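Local coordinates for protein phiAB6 tailspike (Unidentified phage, PDB 5JS4) that forms the trimeric beta-helical tailspike of a phage and probably fragments the exopolysaccharide of its host, Acinetobacter baumannii, at residues S446-I451 with L469-S474; I244-F249 with Q264-S269; T634-V639 with G693-W698. All coordinates share one frame; numbering follows the deposited sequence.

Contact 1 of 3, residues S446-I451 with L469-S474; sequences SMNGGI and LKTATS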
# COMPACT_ATOMS: atom_id res chain seq x y z
N SER A 446 -19.97 -0.18 -15.02
CA SER A 446 -20.59 -0.24 -16.35
C SER A 446 -19.75 0.48 -17.41
O SER A 446 -20.26 1.33 -18.14
CB SER A 446 -22.01 0.32 -16.29
OG SER A 446 -22.81 -0.43 -15.39
N MET A 447 -18.47 0.15 -17.46
CA MET A 447 -17.58 0.61 -18.53
C MET A 447 -17.48 -0.50 -19.58
O MET A 447 -17.98 -1.60 -19.36
CB MET A 447 -16.19 0.92 -17.99
CG MET A 447 -16.15 1.99 -16.90
SD MET A 447 -16.57 3.65 -17.47
CE MET A 447 -15.23 4.00 -18.60
N ASN A 448 -16.84 -0.22 -20.71
CA ASN A 448 -16.55 -1.26 -21.70
C ASN A 448 -15.06 -1.58 -21.79
O ASN A 448 -14.60 -2.20 -22.74
CB ASN A 448 -17.09 -0.84 -23.08
CG ASN A 448 -18.58 -1.13 -23.23
OD1 ASN A 448 -19.11 -2.03 -22.58
ND2 ASN A 448 -19.25 -0.37 -24.08
N GLY A 449 -14.32 -1.16 -20.77
CA GLY A 449 -12.89 -1.41 -20.69
C GLY A 449 -12.32 -0.73 -19.47
O GLY A 449 -12.88 0.25 -18.99
N GLY A 450 -11.21 -1.26 -18.96
CA GLY A 450 -10.55 -0.70 -17.79
C GLY A 450 -9.39 0.18 -18.19
O GLY A 450 -9.58 1.16 -18.92
N ILE A 451 -8.20 -0.15 -17.70
CA ILE A 451 -6.97 0.52 -18.10
C ILE A 451 -6.30 -0.32 -19.18
O ILE A 451 -6.02 -1.50 -18.97
CB ILE A 451 -6.01 0.67 -16.90
CG1 ILE A 451 -6.62 1.63 -15.87
CG2 ILE A 451 -4.65 1.18 -17.35
CD1 ILE A 451 -6.00 1.54 -14.49
N LEU A 469 -20.44 -4.27 -16.99
CA LEU A 469 -19.97 -3.75 -18.26
C LEU A 469 -21.15 -3.14 -18.99
O LEU A 469 -22.28 -3.62 -18.85
CB LEU A 469 -19.34 -4.88 -19.08
CG LEU A 469 -18.12 -5.56 -18.44
CD1 LEU A 469 -17.85 -6.91 -19.08
CD2 LEU A 469 -16.89 -4.67 -18.53
N LYS A 470 -20.90 -2.09 -19.76
CA LYS A 470 -21.99 -1.36 -20.42
C LYS A 470 -22.65 -2.20 -21.52
O LYS A 470 -23.86 -2.43 -21.48
CB LYS A 470 -21.49 -0.02 -20.99
CG LYS A 470 -22.62 0.95 -21.30
CD LYS A 470 -22.12 2.37 -21.52
CE LYS A 470 -23.29 3.33 -21.67
NZ LYS A 470 -22.86 4.71 -22.03
N THR A 471 -21.84 -2.63 -22.48
CA THR A 471 -22.30 -3.54 -23.55
C THR A 471 -21.40 -4.76 -23.75
O THR A 471 -21.85 -5.77 -24.29
CB THR A 471 -22.45 -2.81 -24.90
OG1 THR A 471 -21.19 -2.27 -25.31
CG2 THR A 471 -23.48 -1.69 -24.80
N ALA A 472 -20.14 -4.67 -23.34
CA ALA A 472 -19.22 -5.81 -23.43
C ALA A 472 -19.66 -6.95 -22.51
O ALA A 472 -20.40 -6.74 -21.56
CB ALA A 472 -17.80 -5.37 -23.08
N THR A 473 -19.21 -8.16 -22.82
CA THR A 473 -19.54 -9.34 -22.02
C THR A 473 -18.41 -9.74 -21.07
O THR A 473 -18.67 -10.23 -19.97
CB THR A 473 -19.90 -10.55 -22.90
OG1 THR A 473 -18.84 -10.80 -23.83
CG2 THR A 473 -21.19 -10.28 -23.67
N SER A 474 -17.17 -9.51 -21.48
CA SER A 474 -16.00 -9.85 -20.67
C SER A 474 -14.84 -8.90 -20.96
O SER A 474 -14.49 -8.69 -22.11
CB SER A 474 -15.57 -11.30 -20.95
OG SER A 474 -14.63 -11.75 -20.00
O HOH W 1 -24.42 -2.01 -16.91
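Met447 and Leu469 form a parallel beta bridge, their CA atoms 5.0 Å apart. They stand at the ends of two neighbouring strands, 438-447 and 460-469, that belong to successive coils of the right-handed parallel beta-helix expected of a pectate lyase-like fold. The backbone turns a corner at Ser446, and beyond Leu469 the chain runs on as a loop. Lys470 N donates to Met447 O at 3.0 Å. The donor lies above the carbonyl plane, 58° out of it. The CA-H of Leu469 also approaches Met447 O, and Leu469 CD2 lies 3.4 Å from the same oxygen.

Past the bridge a side chain takes over from the backbone. Asn448 reaches across to the 469-474 loop with its amide. With CG anti to its own carbonyl carbon (chi1 -82°), the amide group comes up to two successive backbone N-H groups. Thr471 N meets OD1 of Asn448 at 2.8 Å, in the carbonyl plane and on a lone pair. Ala472 N reaches Asn448 OD1 from above that plane, at 2.9 Å. Both bonds are nearly straight. Two N-H groups on one oxygen pin the loop to the corner. The other end of the amide is held too: Asn448 ND2 bonds to Asp424 O, which helps to fix the rotation of the group.

Lys470 lays its CB 3.4 Å from Ser446 O. From there its extended chain leads away, and NZ makes a salt bridge with Asp424. Asp424, in the loop before strand 426-430, thus holds both segments: its backbone O takes Asn448 ND2 and its carboxylate takes Lys470 NZ. A water joins Ser446 OG to Leu469 O, weakly on the Leu469 side. Asn448 ND2 makes one further weak bond, to Thr471 OG1 at 3.0 Å.

Contact 2 of 3, residues I244-F249 with Q264-S269; sequences ITVDNF and QAYCDS
The CA atoms of Val246 and Tyr266 are the nearest pair, 6.0 Å apart, where the 3-10 turn 246-248 packs beside the last turns of helix 260-268. Two rings carry the contact, Phe249 and Tyr266, and each packs largely on the backbone opposite. Tyr266 CA sits over the centre of one Phe249 ring face in a CH-pi contact, 3.7 Å from the centroid. Ala265 CB touches Phe249 CD2 at 3.9 Å. At the far end, Ser269 CB comes within 3.5 Å of Phe249 CZ.

The Tyr266 ring is turned obliquely to that of Phe249, planes at 71°. A chi1 of -179° turns the Tyr266 side chain away from its own N and carries the ring to the 244-246 backbone. There Thr245 O lies at the ring edge, 3.5 Å from Tyr266 CD2. This helix and turn lie at the N-terminal end of the beta-helix, where Tyr266 OH bonds to Asn275 O of strand 275-277. A subunit interface also runs here: Tyr232 of the second subunit meets the Phe249 ring edge-to-face. Thr245 OG1 closes an ST turn with Asp247 N and bonds Asn242 of that subunit. Ile244 CG2 rests 4.1 Å from Tyr266 CE2.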
# COMPACT_ATOMS: atom_id res chain seq x y z
N ILE A 244 -10.31 37.69 -10.38
CA ILE A 244 -10.78 37.98 -11.73
C ILE A 244 -11.29 36.67 -12.33
O ILE A 244 -10.63 35.64 -12.22
CB ILE A 244 -9.64 38.56 -12.61
CG1 ILE A 244 -9.05 39.81 -11.95
CG2 ILE A 244 -10.15 38.90 -14.00
CD1 ILE A 244 -7.70 40.21 -12.49
N THR A 245 -12.46 36.71 -12.95
CA THR A 245 -13.07 35.52 -13.57
C THR A 245 -13.47 35.83 -15.01
O THR A 245 -13.32 36.96 -15.47
CB THR A 245 -14.33 35.04 -12.81
OG1 THR A 245 -15.45 35.86 -13.15
CG2 THR A 245 -14.11 35.05 -11.30
N VAL A 246 -14.00 34.83 -15.70
CA VAL A 246 -14.51 35.03 -17.05
C VAL A 246 -15.66 36.05 -17.09
O VAL A 246 -15.88 36.68 -18.12
CB VAL A 246 -14.95 33.71 -17.72
CG1 VAL A 246 -13.74 32.81 -17.95
CG2 VAL A 246 -16.02 32.99 -16.91
N ASP A 247 -16.36 36.23 -15.97
CA ASP A 247 -17.41 37.25 -15.88
C ASP A 247 -16.87 38.66 -16.14
O ASP A 247 -17.59 39.51 -16.67
CB ASP A 247 -18.11 37.21 -14.51
CG ASP A 247 -18.84 35.91 -14.26
OD1 ASP A 247 -18.81 35.01 -15.13
OD2 ASP A 247 -19.46 35.79 -13.19
N ASN A 248 -15.61 38.90 -15.77
CA ASN A 248 -14.97 40.19 -16.02
C ASN A 248 -14.88 40.51 -17.51
O ASN A 248 -14.81 41.67 -17.89
CB ASN A 248 -13.55 40.25 -15.44
CG ASN A 248 -13.53 40.47 -13.94
OD1 ASN A 248 -13.17 41.54 -13.45
ND2 ASN A 248 -13.87 39.44 -13.21
N PHE A 249 -14.88 39.46 -18.33
CA PHE A 249 -14.71 39.59 -19.77
C PHE A 249 -16.01 39.35 -20.54
O PHE A 249 -15.99 39.10 -21.75
CB PHE A 249 -13.59 38.66 -20.22
CG PHE A 249 -12.27 39.01 -19.63
CD1 PHE A 249 -11.89 38.53 -18.38
CD2 PHE A 249 -11.42 39.89 -20.28
CE1 PHE A 249 -10.68 38.89 -17.82
CE2 PHE A 249 -10.21 40.26 -19.72
CZ PHE A 249 -9.84 39.75 -18.49
N GLN A 264 -11.81 33.27 -24.10
CA GLN A 264 -10.58 33.56 -24.84
C GLN A 264 -9.98 34.92 -24.45
O GLN A 264 -8.77 35.04 -24.30
CB GLN A 264 -10.80 33.51 -26.35
CG GLN A 264 -9.50 33.41 -27.14
CD GLN A 264 -8.71 32.18 -26.76
OE1 GLN A 264 -9.17 31.06 -26.99
NE2 GLN A 264 -7.53 32.37 -26.17
N ALA A 265 -10.84 35.92 -24.27
CA ALA A 265 -10.41 37.24 -23.84
C ALA A 265 -9.71 37.18 -22.49
O ALA A 265 -8.69 37.83 -22.27
CB ALA A 265 -11.59 38.20 -23.79
N TYR A 266 -10.27 36.38 -21.58
CA TYR A 266 -9.64 36.15 -20.28
C TYR A 266 -8.22 35.62 -20.44
O TYR A 266 -7.28 36.13 -19.81
CB TYR A 266 -10.47 35.16 -19.46
CG TYR A 266 -9.91 34.88 -18.09
CD1 TYR A 266 -8.78 34.08 -17.93
CD2 TYR A 266 -10.50 35.42 -16.95
CE1 TYR A 266 -8.25 33.84 -16.67
CE2 TYR A 266 -9.98 35.18 -15.70
CZ TYR A 266 -8.86 34.39 -15.56
OH TYR A 266 -8.34 34.14 -14.32
N CYS A 267 -8.06 34.60 -21.28
CA CYS A 267 -6.76 33.96 -21.47
C CYS A 267 -5.77 34.84 -22.23
O CYS A 267 -4.56 34.66 -22.08
CB CYS A 267 -6.94 32.62 -22.19
SG CYS A 267 -7.90 31.42 -21.23
N ASP A 268 -6.28 35.77 -23.02
CA ASP A 268 -5.43 36.71 -23.77
C ASP A 268 -5.09 37.97 -22.98
O ASP A 268 -4.23 38.75 -23.39
CB ASP A 268 -6.13 37.12 -25.08
CG ASP A 268 -6.31 35.96 -26.04
OD1 ASP A 268 -5.75 34.87 -25.82
OD2 ASP A 268 -7.02 36.16 -27.05
N SER A 269 -5.76 38.17 -21.84
CA SER A 269 -5.62 39.40 -21.05
C SER A 269 -4.29 39.47 -20.30
O SER A 269 -3.80 38.47 -19.79
CB SER A 269 -6.76 39.52 -20.05
OG SER A 269 -6.55 40.62 -19.17

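Contact 3 of 3, residues T634-V639 with G693-W698; sequences TGVYRV and GFKVFW
Val639 N donates to Phe694 O at 2.7 Å, nearly along the C=O axis. This is the shortest of five backbone bonds joining strands 636-641 and 690-699 as antiparallel neighbours in a C-terminal beta sheet. Val639 with Phe694 and Tyr637 with Val696 are hydrogen-bonded pairs; Val636 with Phe697 and Arg638 with Lys695 are non-hydrogen-bonded. Trp698 N extends the pairing to Gly635 O.

On the face of Tyr637, Val639, Phe694 and Val696, CB of Val639 sits over the centre of the Phe694 ring, 4.0 Å from its centroid. Phe694 CG lies between the backbone N and carbonyl carbon (chi1 58°), which swings the ring alongside Val639. Farther along this face, Tyr637 CD1 meets the edge of the indole at Trp698 CD1, 3.9 Å away, the side chains at about a right angle. Phe711 of strand 708-715 packs edge-to-face with both Tyr637 and Trp698.

The other face carries Val636, Arg638, Lys695 and Phe697. Arg638 and Lys695 run side by side, CG to CG 4.1 Å. Glu632 makes salt bridges to both, and Glu640 to Arg638 NE, so their like charges are probably offset. Val636 CG1 lies over the Phe697 ring toward its rim, 4.2 Å from the centroid.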
# COMPACT_ATOMS: atom_id res chain seq x y z
N THR A 634 36.28 -64.30 -5.73
CA THR A 634 35.12 -65.12 -5.37
C THR A 634 34.62 -64.74 -3.98
O THR A 634 35.35 -64.83 -3.00
CB THR A 634 35.45 -66.62 -5.40
OG1 THR A 634 35.94 -66.96 -6.70
CG2 THR A 634 34.21 -67.46 -5.08
N GLY A 635 33.37 -64.28 -3.92
CA GLY A 635 32.74 -63.93 -2.66
C GLY A 635 33.18 -62.64 -2.01
O GLY A 635 32.71 -62.32 -0.92
N VAL A 636 34.05 -61.87 -2.66
CA VAL A 636 34.60 -60.65 -2.07
C VAL A 636 34.33 -59.46 -2.98
O VAL A 636 34.74 -59.45 -4.14
CB VAL A 636 36.12 -60.76 -1.83
CG1 VAL A 636 36.63 -59.52 -1.10
CG2 VAL A 636 36.45 -62.02 -1.04
N TYR A 637 33.63 -58.47 -2.44
CA TYR A 637 33.18 -57.30 -3.18
C TYR A 637 33.68 -56.04 -2.51
O TYR A 637 33.70 -55.97 -1.29
CB TYR A 637 31.65 -57.31 -3.27
CG TYR A 637 31.18 -58.49 -4.07
CD1 TYR A 637 31.14 -59.77 -3.51
CD2 TYR A 637 30.87 -58.36 -5.42
CE1 TYR A 637 30.76 -60.87 -4.25
CE2 TYR A 637 30.50 -59.46 -6.17
CZ TYR A 637 30.45 -60.71 -5.59
OH TYR A 637 30.09 -61.80 -6.33
N ARG A 638 34.09 -55.06 -3.31
CA ARG A 638 34.49 -53.76 -2.78
C ARG A 638 33.41 -52.73 -3.07
O ARG A 638 33.03 -52.54 -4.22
CB ARG A 638 35.80 -53.27 -3.41
CG ARG A 638 37.01 -54.13 -3.12
CD ARG A 638 38.30 -53.38 -3.45
NE ARG A 638 38.35 -52.99 -4.86
CZ ARG A 638 38.87 -53.72 -5.85
NH1 ARG A 638 39.39 -54.92 -5.62
NH2 ARG A 638 38.86 -53.24 -7.09
N VAL A 639 32.92 -52.10 -2.01
CA VAL A 639 32.13 -50.88 -2.12
C VAL A 639 33.17 -49.76 -2.07
O VAL A 639 33.63 -49.38 -0.99
CB VAL A 639 31.09 -50.75 -0.98
CG1 VAL A 639 30.24 -49.51 -1.16
CG2 VAL A 639 30.22 -52.00 -0.92
N GLY A 693 35.75 -46.83 2.03
CA GLY A 693 34.66 -47.72 1.65
C GLY A 693 34.72 -48.97 2.50
O GLY A 693 35.25 -48.96 3.61
N PHE A 694 34.16 -50.06 1.98
CA PHE A 694 34.17 -51.33 2.69
C PHE A 694 34.01 -52.50 1.74
O PHE A 694 33.50 -52.34 0.62
CB PHE A 694 33.10 -51.36 3.80
CG PHE A 694 31.69 -51.13 3.32
CD1 PHE A 694 31.19 -49.84 3.16
CD2 PHE A 694 30.84 -52.20 3.08
CE1 PHE A 694 29.89 -49.62 2.74
CE2 PHE A 694 29.53 -51.99 2.65
CZ PHE A 694 29.06 -50.70 2.48
N LYS A 695 34.50 -53.66 2.18
CA LYS A 695 34.34 -54.91 1.47
C LYS A 695 33.19 -55.70 2.07
O LYS A 695 32.96 -55.65 3.28
CB LYS A 695 35.61 -55.75 1.54
CG LYS A 695 36.82 -55.12 0.87
CD LYS A 695 37.97 -56.12 0.79
CE LYS A 695 39.21 -55.49 0.17
NZ LYS A 695 40.33 -56.48 0.08
N VAL A 696 32.47 -56.41 1.20
CA VAL A 696 31.44 -57.36 1.61
C VAL A 696 31.90 -58.75 1.20
O VAL A 696 32.29 -58.96 0.05
CB VAL A 696 30.09 -57.05 0.93
CG1 VAL A 696 29.02 -58.02 1.41
CG2 VAL A 696 29.68 -55.61 1.20
N PHE A 697 31.87 -59.67 2.15
CA PHE A 697 32.25 -61.07 1.95
C PHE A 697 30.98 -61.90 2.06
O PHE A 697 30.25 -61.77 3.03
CB PHE A 697 33.23 -61.54 3.03
CG PHE A 697 34.57 -60.86 3.00
CD1 PHE A 697 34.70 -59.53 3.39
CD2 PHE A 697 35.71 -61.55 2.61
CE1 PHE A 697 35.95 -58.91 3.38
CE2 PHE A 697 36.95 -60.94 2.60
CZ PHE A 697 37.06 -59.61 2.98
N TRP A 698 30.74 -62.76 1.07
CA TRP A 698 29.57 -63.63 1.05
C TRP A 698 29.96 -65.10 1.11
O TRP A 698 30.83 -65.54 0.37
CB TRP A 698 28.78 -63.42 -0.24
CG TRP A 698 28.04 -62.13 -0.35
CD1 TRP A 698 28.38 -61.05 -1.10
CD2 TRP A 698 26.80 -61.81 0.29
NE1 TRP A 698 27.43 -60.06 -0.97
CE2 TRP A 698 26.45 -60.50 -0.11
CE3 TRP A 698 25.95 -62.49 1.17
CZ2 TRP A 698 25.29 -59.87 0.33
CZ3 TRP A 698 24.80 -61.86 1.60
CH2 TRP A 698 24.48 -60.57 1.19

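From the N terminus, contact 2 comes first: it closes a short loop of 14 residues, bringing the end of helix 260-268 back against 244-249. Contact 1 follows, joining 446-451 to 469-474 across one coil of the solenoid. Contact 3 comes last, and its 53 intervening residues make the longest of the three closures. Its centre lies about 106 Å from that of contact 2, on the opposite side of the chain's centre. The three are in series, with none nested or crossed. Each is local: contact 2 joins turn and helix at the N-terminal end of the beta-helix, contact 1 two adjacent coils, and contact 3 two strands of the C-terminal sheet.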